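Local coordinates for hypothetical protein yihE (Escherichia coli, PDB 1ZYL) that phosphorylates itself and other proteins on serine and threonine using ATP, and protects the cell from stress, probably that linked to reactive oxygen species, at residues A[25-31]-A[43-47]; A[57-61]-A[284-290]; A[141-147]-A[218-224]. All coordinates share one frame; numbering follows the deposited sequence.

Interaction 1 of 3, residues A[25-31]-A[43-47]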
loop_
_atom_site.group_PDB
_atom_site.type_symbol
_atom_site.label_atom_id
_atom_site.label_comp_id
_atom_site.label_asym_id
_atom_site.label_seq_id
_atom_site.Cartn_x
_atom_site.Cartn_y
_atom_site.Cartn_z
ATOM N N ILE A 25 14.132 -13.453 21.864
ATOM C CA ILE A 25 14.437 -12.115 21.391
ATOM C C ILE A 25 14.613 -11.183 22.586
ATOM O O ILE A 25 13.682 -10.484 22.981
ATOM C CB ILE A 25 13.317 -11.582 20.490
ATOM C CG1 ILE A 25 13.062 -12.576 19.356
ATOM C CG2 ILE A 25 13.697 -10.218 19.937
ATOM C CD1 ILE A 25 11.920 -12.200 18.449
ATOM N N ARG A 26 15.811 -11.193 23.167
ATOM C CA ARG A 26 16.113 -10.345 24.312
ATOM C C ARG A 26 15.874 -8.906 23.893
ATOM O O ARG A 26 16.368 -8.477 22.849
ATOM C CB ARG A 26 17.579 -10.487 24.720
ATOM C CG ARG A 26 18.109 -11.908 24.824
ATOM C CD ARG A 26 19.558 -11.871 25.308
ATOM N NE ARG A 26 20.234 -13.164 25.244
ATOM C CZ ARG A 26 21.504 -13.350 25.594
ATOM N NH1 ARG A 26 22.056 -14.554 25.508
ATOM N NH2 ARG A 26 22.224 -12.327 26.033
ATOM N N VAL A 27 15.122 -8.159 24.694
ATOM C CA VAL A 27 14.857 -6.767 24.361
ATOM C C VAL A 27 16.005 -5.907 24.875
ATOM O O VAL A 27 17.135 -6.040 24.410
ATOM C CB VAL A 27 13.523 -6.276 24.971
ATOM C CG1 VAL A 27 13.201 -4.877 24.464
ATOM C CG2 VAL A 27 12.402 -7.232 24.604
ATOM N N ASP A 28 15.718 -5.040 25.839
ATOM C CA ASP A 28 16.726 -4.153 26.410
ATOM C C ASP A 28 16.063 -3.149 27.344
ATOM O O ASP A 28 16.005 -3.354 28.556
ATOM C CB ASP A 28 17.455 -3.397 25.299
ATOM C CG ASP A 28 18.485 -2.429 25.836
ATOM O OD1 ASP A 28 18.114 -1.536 26.624
ATOM O OD2 ASP A 28 19.668 -2.556 25.464
ATOM N N SER A 29 15.567 -2.060 26.766
ATOM C CA SER A 29 14.905 -1.020 27.539
ATOM C C SER A 29 13.698 -0.456 26.806
ATOM O O SER A 29 13.821 0.143 25.735
ATOM C CB SER A 29 15.880 0.117 27.859
ATOM O OG SER A 29 15.225 1.164 28.562
ATOM N N GLY A 30 12.531 -0.662 27.399
ATOM C CA GLY A 30 11.303 -0.162 26.823
ATOM C C GLY A 30 10.945 -0.656 25.436
ATOM O O GLY A 30 11.802 -0.900 24.587
ATOM N N LEU A 31 9.643 -0.804 25.228
ATOM C CA LEU A 31 9.080 -1.232 23.961
ATOM C C LEU A 31 8.282 -0.032 23.463
ATOM O O LEU A 31 7.059 -0.029 23.513
ATOM C CB LEU A 31 8.132 -2.417 24.164
ATOM C CG LEU A 31 8.336 -3.709 23.366
ATOM C CD1 LEU A 31 7.054 -4.526 23.435
ATOM C CD2 LEU A 31 8.681 -3.406 21.920
ATOM N N GLN A 43 9.134 -0.433 18.490
ATOM C CA GLN A 43 10.587 -0.419 18.306
ATOM C C GLN A 43 11.261 -0.843 19.609
ATOM O O GLN A 43 10.689 -0.690 20.687
ATOM C CB GLN A 43 11.056 0.990 17.935
ATOM C CG GLN A 43 12.546 1.113 17.633
ATOM C CD GLN A 43 13.022 2.556 17.643
ATOM O OE1 GLN A 43 13.138 3.175 18.703
ATOM N NE2 GLN A 43 13.291 3.103 16.462
ATOM N N PHE A 44 12.480 -1.367 19.516
ATOM C CA PHE A 44 13.206 -1.797 20.707
ATOM C C PHE A 44 14.685 -2.047 20.407
ATOM O O PHE A 44 15.026 -2.620 19.375
ATOM C CB PHE A 44 12.553 -3.060 21.282
ATOM C CG PHE A 44 12.738 -4.288 20.431
ATOM C CD1 PHE A 44 13.825 -5.131 20.627
ATOM C CD2 PHE A 44 11.831 -4.596 19.424
ATOM C CE1 PHE A 44 14.008 -6.262 19.831
ATOM C CE2 PHE A 44 12.007 -5.728 18.621
ATOM C CZ PHE A 44 13.098 -6.561 18.827
ATOM N N GLN A 45 15.562 -1.601 21.304
ATOM C CA GLN A 45 17.001 -1.791 21.129
ATOM C C GLN A 45 17.373 -3.229 21.458
ATOM O O GLN A 45 16.545 -3.999 21.945
ATOM C CB GLN A 45 17.792 -0.855 22.043
ATOM C CG GLN A 45 17.524 0.613 21.824
ATOM C CD GLN A 45 18.228 1.478 22.848
ATOM O OE1 GLN A 45 19.456 1.559 22.870
ATOM N NE2 GLN A 45 17.451 2.123 23.712
ATOM N N ASP A 46 18.628 -3.580 21.202
ATOM C CA ASP A 46 19.118 -4.929 21.459
ATOM C C ASP A 46 20.302 -4.859 22.422
ATOM O O ASP A 46 20.784 -3.771 22.733
ATOM C CB ASP A 46 19.549 -5.564 20.133
ATOM C CG ASP A 46 19.742 -7.060 20.234
ATOM O OD1 ASP A 46 18.782 -7.764 20.625
ATOM O OD2 ASP A 46 20.853 -7.533 19.912
ATOM N N GLU A 47 20.758 -6.011 22.908
ATOM C CA GLU A 47 21.905 -6.051 23.816
ATOM C C GLU A 47 23.146 -5.646 23.020
ATOM O O GLU A 47 23.973 -6.486 22.652
ATOM C CB GLU A 47 22.084 -7.461 24.392
ATOM C CG GLU A 47 22.239 -8.541 23.338
ATOM C CD GLU A 47 21.138 -9.578 23.400
ATOM O OE1 GLU A 47 19.961 -9.184 23.538
ATOM O OE2 GLU A 47 21.451 -10.784 23.299
#

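Interaction 2 of 3, residues A[57-61]-A[284-290]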
loop_
_atom_site.group_PDB
_atom_site.type_symbol
_atom_site.label_atom_id
_atom_site.label_comp_id
_atom_site.label_asym_id
_atom_site.label_seq_id
_atom_site.Cartn_x
_atom_site.Cartn_y
_atom_site.Cartn_z
ATOM N N TYR A 57 1.181 -8.436 12.795
ATOM C CA TYR A 57 0.227 -8.427 11.711
ATOM C C TYR A 57 -1.176 -8.518 12.281
ATOM O O TYR A 57 -1.476 -9.415 13.062
ATOM C CB TYR A 57 0.533 -9.597 10.783
ATOM C CG TYR A 57 1.836 -9.409 10.033
ATOM C CD1 TYR A 57 1.900 -8.562 8.926
ATOM C CD2 TYR A 57 3.010 -10.049 10.445
ATOM C CE1 TYR A 57 3.093 -8.356 8.243
ATOM C CE2 TYR A 57 4.221 -9.845 9.761
ATOM C CZ TYR A 57 4.250 -8.993 8.661
ATOM O OH TYR A 57 5.422 -8.749 7.983
ATOM N N ARG A 58 -2.034 -7.578 11.903
ATOM C CA ARG A 58 -3.395 -7.576 12.413
ATOM C C ARG A 58 -4.149 -8.831 11.986
ATOM O O ARG A 58 -4.253 -9.150 10.797
ATOM C CB ARG A 58 -4.148 -6.295 11.980
ATOM C CG ARG A 58 -5.056 -6.381 10.742
ATOM C CD ARG A 58 -6.276 -5.442 10.878
ATOM N NE ARG A 58 -5.901 -4.036 11.066
ATOM C CZ ARG A 58 -6.560 -3.191 11.854
ATOM N NH1 ARG A 58 -6.167 -1.933 11.980
ATOM N NH2 ARG A 58 -7.611 -3.613 12.532
ATOM N N PRO A 59 -4.667 -9.578 12.965
ATOM C CA PRO A 59 -5.414 -10.804 12.690
ATOM C C PRO A 59 -6.513 -10.597 11.660
ATOM O O PRO A 59 -7.019 -9.493 11.495
ATOM C CB PRO A 59 -5.956 -11.191 14.064
ATOM C CG PRO A 59 -5.990 -9.882 14.812
ATOM C CD PRO A 59 -4.700 -9.254 14.401
ATOM N N GLU A 60 -6.849 -11.669 10.955
ATOM C CA GLU A 60 -7.883 -11.662 9.929
ATOM C C GLU A 60 -7.523 -11.016 8.594
ATOM O O GLU A 60 -8.234 -11.194 7.609
ATOM C CB GLU A 60 -9.149 -11.022 10.484
ATOM C CG GLU A 60 -9.604 -11.685 11.764
ATOM C CD GLU A 60 -9.218 -13.154 11.806
ATOM O OE1 GLU A 60 -9.624 -13.912 10.892
ATOM O OE2 GLU A 60 -8.501 -13.546 12.752
ATOM N N ARG A 61 -6.424 -10.277 8.546
ATOM C CA ARG A 61 -6.030 -9.638 7.300
ATOM C C ARG A 61 -5.324 -10.621 6.376
ATOM O O ARG A 61 -5.883 -11.028 5.362
ATOM C CB ARG A 61 -5.127 -8.438 7.584
ATOM C CG ARG A 61 -4.610 -7.724 6.354
ATOM C CD ARG A 61 -4.194 -6.332 6.736
ATOM N NE ARG A 61 -3.113 -5.791 5.917
ATOM C CZ ARG A 61 -3.236 -5.407 4.651
ATOM N NH1 ARG A 61 -4.403 -5.504 4.030
ATOM N NH2 ARG A 61 -2.192 -4.899 4.015
ATOM N N ARG A 284 -12.193 -1.454 9.415
ATOM C CA ARG A 284 -11.377 -1.349 10.617
ATOM C C ARG A 284 -11.958 -0.374 11.638
ATOM O O ARG A 284 -11.276 0.041 12.566
ATOM C CB ARG A 284 -9.973 -0.889 10.221
ATOM C CG ARG A 284 -9.280 -1.837 9.274
ATOM C CD ARG A 284 -8.082 -1.208 8.568
ATOM N NE ARG A 284 -7.197 -2.240 8.029
ATOM C CZ ARG A 284 -7.552 -3.151 7.119
ATOM N NH1 ARG A 284 -6.663 -4.051 6.714
ATOM N NH2 ARG A 284 -8.779 -3.161 6.601
ATOM N N TRP A 285 -13.223 -0.019 11.479
ATOM C CA TRP A 285 -13.857 0.944 12.374
ATOM C C TRP A 285 -13.930 0.551 13.850
ATOM O O TRP A 285 -13.952 1.423 14.709
ATOM C CB TRP A 285 -15.265 1.274 11.869
ATOM C CG TRP A 285 -15.799 2.568 12.375
ATOM C CD1 TRP A 285 -16.943 2.760 13.091
ATOM C CD2 TRP A 285 -15.225 3.861 12.184
ATOM N NE1 TRP A 285 -17.122 4.096 13.357
ATOM C CE2 TRP A 285 -16.078 4.795 12.812
ATOM C CE3 TRP A 285 -14.072 4.324 11.542
ATOM C CZ2 TRP A 285 -15.813 6.163 12.815
ATOM C CZ3 TRP A 285 -13.809 5.684 11.545
ATOM C CH2 TRP A 285 -14.674 6.587 12.177
ATOM N N ALA A 286 -13.980 -0.742 14.153
ATOM C CA ALA A 286 -14.056 -1.180 15.552
ATOM C C ALA A 286 -12.725 -0.988 16.279
ATOM O O ALA A 286 -12.628 -1.186 17.486
ATOM C CB ALA A 286 -14.483 -2.641 15.628
ATOM N N ASP A 287 -11.701 -0.613 15.525
ATOM C CA ASP A 287 -10.382 -0.364 16.073
ATOM C C ASP A 287 -10.441 1.070 16.569
ATOM O O ASP A 287 -10.665 1.989 15.783
ATOM C CB ASP A 287 -9.330 -0.483 14.967
ATOM C CG ASP A 287 -7.919 -0.254 15.468
ATOM O OD1 ASP A 287 -7.713 0.702 16.240
ATOM O OD2 ASP A 287 -7.013 -1.023 15.082
ATOM N N PRO A 288 -10.245 1.284 17.880
ATOM C CA PRO A 288 -10.277 2.616 18.498
ATOM C C PRO A 288 -9.555 3.680 17.686
ATOM O O PRO A 288 -10.043 4.796 17.524
ATOM C CB PRO A 288 -9.614 2.379 19.842
ATOM C CG PRO A 288 -10.069 0.988 20.182
ATOM C CD PRO A 288 -9.907 0.250 18.872
ATOM N N ALA A 289 -8.390 3.316 17.168
ATOM C CA ALA A 289 -7.562 4.219 16.374
ATOM C C ALA A 289 -8.232 4.877 15.155
ATOM O O ALA A 289 -7.856 5.983 14.767
ATOM C CB ALA A 289 -6.313 3.489 15.933
ATOM N N PHE A 290 -9.213 4.216 14.547
ATOM C CA PHE A 290 -9.867 4.791 13.382
ATOM C C PHE A 290 -10.915 5.871 13.684
ATOM O O PHE A 290 -11.082 6.803 12.904
ATOM C CB PHE A 290 -10.432 3.674 12.502
ATOM C CG PHE A 290 -9.368 2.877 11.801
ATOM C CD1 PHE A 290 -8.487 2.077 12.526
ATOM C CD2 PHE A 290 -9.198 2.970 10.420
ATOM C CE1 PHE A 290 -7.450 1.388 11.888
ATOM C CE2 PHE A 290 -8.158 2.280 9.775
ATOM C CZ PHE A 290 -7.286 1.491 10.513
#

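Interaction 3 of 3, residues A[141-147]-A[218-224]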
loop_
_atom_site.group_PDB
_atom_site.type_symbol
_atom_site.label_atom_id
_atom_site.label_comp_id
_atom_site.label_asym_id
_atom_site.label_seq_id
_atom_site.Cartn_x
_atom_site.Cartn_y
_atom_site.Cartn_z
ATOM N N PHE A 141 2.956 -14.144 -6.670
ATOM C CA PHE A 141 2.384 -14.591 -5.409
ATOM C C PHE A 141 1.329 -15.646 -5.768
ATOM O O PHE A 141 0.881 -15.734 -6.916
ATOM C CB PHE A 141 1.742 -13.408 -4.676
ATOM C CG PHE A 141 2.738 -12.415 -4.137
ATOM C CD1 PHE A 141 2.541 -11.051 -4.305
ATOM C CD2 PHE A 141 3.868 -12.847 -3.438
ATOM C CE1 PHE A 141 3.453 -10.127 -3.787
ATOM C CE2 PHE A 141 4.795 -11.923 -2.908
ATOM C CZ PHE A 141 4.585 -10.567 -3.083
ATOM N N ILE A 142 0.950 -16.470 -4.803
ATOM C CA ILE A 142 -0.058 -17.481 -5.064
ATOM C C ILE A 142 -1.175 -17.262 -4.079
ATOM O O ILE A 142 -2.336 -17.512 -4.389
ATOM C CB ILE A 142 0.499 -18.908 -4.896
ATOM C CG1 ILE A 142 1.453 -19.232 -6.046
ATOM C CG2 ILE A 142 -0.637 -19.916 -4.884
ATOM C CD1 ILE A 142 2.088 -20.606 -5.947
ATOM N N HIS A 143 -0.816 -16.775 -2.895
ATOM C CA HIS A 143 -1.792 -16.514 -1.841
ATOM C C HIS A 143 -2.169 -15.041 -1.698
ATOM O O HIS A 143 -3.328 -14.716 -1.431
ATOM C CB HIS A 143 -1.277 -17.061 -0.515
ATOM C CG HIS A 143 -1.139 -18.546 -0.511
ATOM N ND1 HIS A 143 -2.193 -19.386 -0.792
ATOM C CD2 HIS A 143 -0.065 -19.344 -0.308
ATOM C CE1 HIS A 143 -1.776 -20.639 -0.764
ATOM N NE2 HIS A 143 -0.489 -20.642 -0.474
ATOM N N ARG A 144 -1.195 -14.155 -1.869
ATOM C CA ARG A 144 -1.463 -12.734 -1.782
ATOM C C ARG A 144 -2.355 -12.341 -2.945
ATOM O O ARG A 144 -2.331 -12.974 -4.004
ATOM C CB ARG A 144 -0.174 -11.942 -1.871
ATOM C CG ARG A 144 0.832 -12.299 -0.822
ATOM C CD ARG A 144 1.625 -11.085 -0.468
ATOM N NE ARG A 144 1.699 -10.961 0.975
ATOM C CZ ARG A 144 1.467 -9.837 1.633
ATOM N NH1 ARG A 144 1.560 -9.819 2.958
ATOM N NH2 ARG A 144 1.144 -8.736 0.969
ATOM N N PRO A 145 -3.155 -11.285 -2.772
ATOM C CA PRO A 145 -4.051 -10.834 -3.838
ATOM C C PRO A 145 -3.313 -10.387 -5.085
ATOM O O PRO A 145 -2.137 -10.013 -5.042
ATOM C CB PRO A 145 -4.795 -9.658 -3.204
ATOM C CG PRO A 145 -4.759 -9.956 -1.763
ATOM C CD PRO A 145 -3.361 -10.499 -1.546
ATOM N N THR A 146 -4.003 -10.435 -6.209
ATOM C CA THR A 146 -3.410 -9.954 -7.438
ATOM C C THR A 146 -4.398 -8.876 -7.883
ATOM O O THR A 146 -5.514 -9.185 -8.298
ATOM C CB THR A 146 -3.248 -11.085 -8.470
ATOM O OG1 THR A 146 -3.477 -10.577 -9.784
ATOM C CG2 THR A 146 -4.196 -12.212 -8.172
ATOM N N ILE A 147 -3.982 -7.615 -7.728
ATOM C CA ILE A 147 -4.790 -6.445 -8.052
ATOM C C ILE A 147 -5.788 -6.701 -9.175
ATOM O O ILE A 147 -5.448 -7.232 -10.237
ATOM C CB ILE A 147 -3.877 -5.227 -8.398
ATOM C CG1 ILE A 147 -3.190 -4.725 -7.129
ATOM C CG2 ILE A 147 -4.684 -4.087 -9.021
ATOM C CD1 ILE A 147 -2.339 -3.481 -7.338
ATOM N N LEU A 218 6.139 -3.765 3.072
ATOM C CA LEU A 218 5.684 -4.570 1.951
ATOM C C LEU A 218 4.368 -5.250 2.299
ATOM O O LEU A 218 3.865 -6.075 1.540
ATOM C CB LEU A 218 6.712 -5.637 1.587
ATOM C CG LEU A 218 8.103 -5.216 1.118
ATOM C CD1 LEU A 218 8.677 -6.364 0.321
ATOM C CD2 LEU A 218 8.059 -3.968 0.253
ATOM N N ASP A 219 3.809 -4.895 3.450
ATOM C CA ASP A 219 2.555 -5.486 3.903
ATOM C C ASP A 219 1.498 -5.523 2.800
ATOM O O ASP A 219 0.639 -6.408 2.784
ATOM C CB ASP A 219 2.002 -4.707 5.100
ATOM C CG ASP A 219 0.870 -5.441 5.807
ATOM O OD1 ASP A 219 0.013 -4.769 6.421
ATOM O OD2 ASP A 219 0.848 -6.688 5.760
ATOM N N ASP A 220 1.564 -4.563 1.879
ATOM C CA ASP A 220 0.588 -4.489 0.793
ATOM C C ASP A 220 1.026 -5.122 -0.513
ATOM O O ASP A 220 0.237 -5.222 -1.445
ATOM C CB ASP A 220 0.164 -3.038 0.560
ATOM C CG ASP A 220 -1.014 -2.622 1.449
ATOM O OD1 ASP A 220 -1.056 -1.449 1.895
ATOM O OD2 ASP A 220 -1.905 -3.468 1.690
ATOM N N ALA A 221 2.272 -5.568 -0.573
ATOM C CA ALA A 221 2.788 -6.217 -1.773
ATOM C C ALA A 221 1.670 -7.066 -2.365
ATOM O O ALA A 221 1.086 -7.902 -1.684
ATOM C CB ALA A 221 3.998 -7.094 -1.425
ATOM N N ARG A 222 1.375 -6.838 -3.637
ATOM C CA ARG A 222 0.311 -7.555 -4.315
ATOM C C ARG A 222 0.782 -7.856 -5.729
ATOM O O ARG A 222 1.842 -7.394 -6.129
ATOM C CB ARG A 222 -0.923 -6.652 -4.350
ATOM C CG ARG A 222 -2.239 -7.341 -4.046
ATOM C CD ARG A 222 -3.318 -6.339 -3.630
ATOM N NE ARG A 222 -2.969 -5.658 -2.392
ATOM C CZ ARG A 222 -3.848 -5.364 -1.442
ATOM N NH1 ARG A 222 -3.459 -4.740 -0.338
ATOM N NH2 ARG A 222 -5.118 -5.701 -1.590
ATOM N N ASN A 223 0.030 -8.655 -6.477
ATOM C CA ASN A 223 0.418 -8.902 -7.865
ATOM C C ASN A 223 -0.344 -7.856 -8.686
ATOM O O ASN A 223 -1.564 -7.717 -8.557
ATOM C CB ASN A 223 0.014 -10.305 -8.346
ATOM C CG ASN A 223 0.788 -11.428 -7.653
ATOM O OD1 ASN A 223 1.994 -11.318 -7.412
ATOM N ND2 ASN A 223 0.094 -12.528 -7.355
ATOM N N GLY A 224 0.367 -7.108 -9.517
ATOM C CA GLY A 224 -0.298 -6.103 -10.327
ATOM C C GLY A 224 0.582 -5.566 -11.435
ATOM O O GLY A 224 1.631 -6.136 -11.734
#

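Interaction 1 of 3, residues A[25-31]-A[43-47]
F44, at the end of strand 40-44, meets I25, V27 and L31 in an apolar surface contact that packs the loop between helix 13-22 and strand 32-34 against the end of strand 40-44, in the antiparallel N-lobe sheet of a protein-kinase-like fold. No hydrogen bond joins 25-31 to 43-47. The backbone pairing begins one residue further on, where Q43 bonds to T32, while F44 bonds to F52 on the next strand. F44 carries the contact. Its CB points at the loop, and chi1 of 70° sets CG between the backbone N and the carbonyl carbon. V27 CG1 rests 3.7 Å from F44 CB, with its side chain at about a right angle to that of F44. L31 runs alongside in the same direction and brings CD2 to 3.9 Å from F44 CB. I25 CG2 takes the far end of the ring, 3.9 Å from F44 CZ. I25, V27 and L31 also lean on helix 13-22, and V105 of strand 101-107 touches both I25 and F44, so the loop is wedged between helix and sheet. Outward, D28 CB touches Q45 O (3.5 Å) without a hydrogen bond. At the exposed end the extended R26 has E47 OE2 over one face of its guanidinium; R26 NH2 and E47 OE2 are 3.2 Å apart, a salt bridge of charge alone in which no N-H points at the oxygen.

Interaction 2 of 3, residues A[57-61]-A[284-290]
R58 reaches from the loop after strand 52-57 to the turn R284-D287, a type I beta turn that follows helix 266-283 and leads into helix 289-293. From CB, directed at that turn, the chain bends at chi2 and again at chi3 (58°). NE makes a salt bridge with E38, and R284 NE lies 3.8 Å from R58 NE over one guanidinium face. CZ sits beneath the aliphatic part of R284, whose CG stands 3.9 Å above the centre of the R58 guanidinium plane. NH1 donates to Y37 O and, in a weak bond that is also a salt bridge, to D287 OD2 at 3.3 Å (136° at the hydrogen). F290 CE1 lies 3.6 Å from the same R58 NH1, and R58 NH2 lies 3.7 Å from D287 OD2. D287 OD1 instead accepts from A289 N at 2.9 Å through its anti lone pair, capping the helix start. R284 NH1 makes a salt bridge with E38, and R61 CD lies 3.4 Å from R284 NH1 at the guanidinium edge. With R284 cut back to an alanine, E38 would probably lose one ionic partner and the R58 guanidinium the cover of CG. R61 NE pairs with E38 too, so three arginines converge on one carboxylate, while R61 NH2 turns to D220. This implies an ionic junction between sheet and helical sides, probably balanced by E38, D287 and D220.

Interaction 3 of 3, residues A[141-147]-A[218-224]
R144 holds the type I turn L218-A221, which directly follows D217, the inferred magnesium ligand, probably equivalent to the DFG aspartate of protein kinases. One nitrogen does the gripping: R144 NH2 donates to A221 O at 2.8 Å, on a lone pair in the carbonyl plane, and to D219 O at 3.0 Å, where the donor stands above that carbonyl's plane. Both oxygens lie in the plane of the guanidinium, so the group meets the turn edge-on and its rotation is fixed. Beyond the turn, N223 uses its amide as a two-way link. OD1 accepts from F141 N at 3.1 Å (154° at the hydrogen), in the carbonyl plane on a lone pair, while ND2 gives a weak bond to F141 O. With N223 CG anti to the carbonyl carbon (chi1 -68°), the amide lies beside F141. The backbones form a single bridge at T146 and N223. The F141 ring sets its CE1 3.9 Å from A221 CB and carries R144 CD over one face, 3.8 Å above the ring centre. In the next shell, E70 pairs with R144 NH1, Q66 O takes R144 NE, and W62 makes a cation-pi contact with R144; N39 bonds to D219, R61 pairs with D220, and E151 with R222 NH2. R222 also turns back on its own segment in a salt bridge with a weak hydrogen bond, R222 NH1 to D220 OD2 at 2.9 Å.

How the interactions relate
Along the chain, interaction 1 closes before interaction 2 opens, and interaction 3 is nested inside the long loop that interaction 2 closes. Interaction 1 stands at the outer side of the five-stranded sheet, its centre about 25 Å from that of interaction 2 and about 31 Å from that of interaction 3, touching neither. Strands 40-44 and 52-57 of this sheet lead into interactions 1 and 2. Interactions 2 and 3 have centres about 20 Å apart but meet directly: R61 NH2 makes a salt bridge with D220 OD2 at 2.7 Å, and Y57 packs on D219. The loop after strand 52-57 is thus tied to the segment following D217, beside the inferred catalytic and magnesium sites.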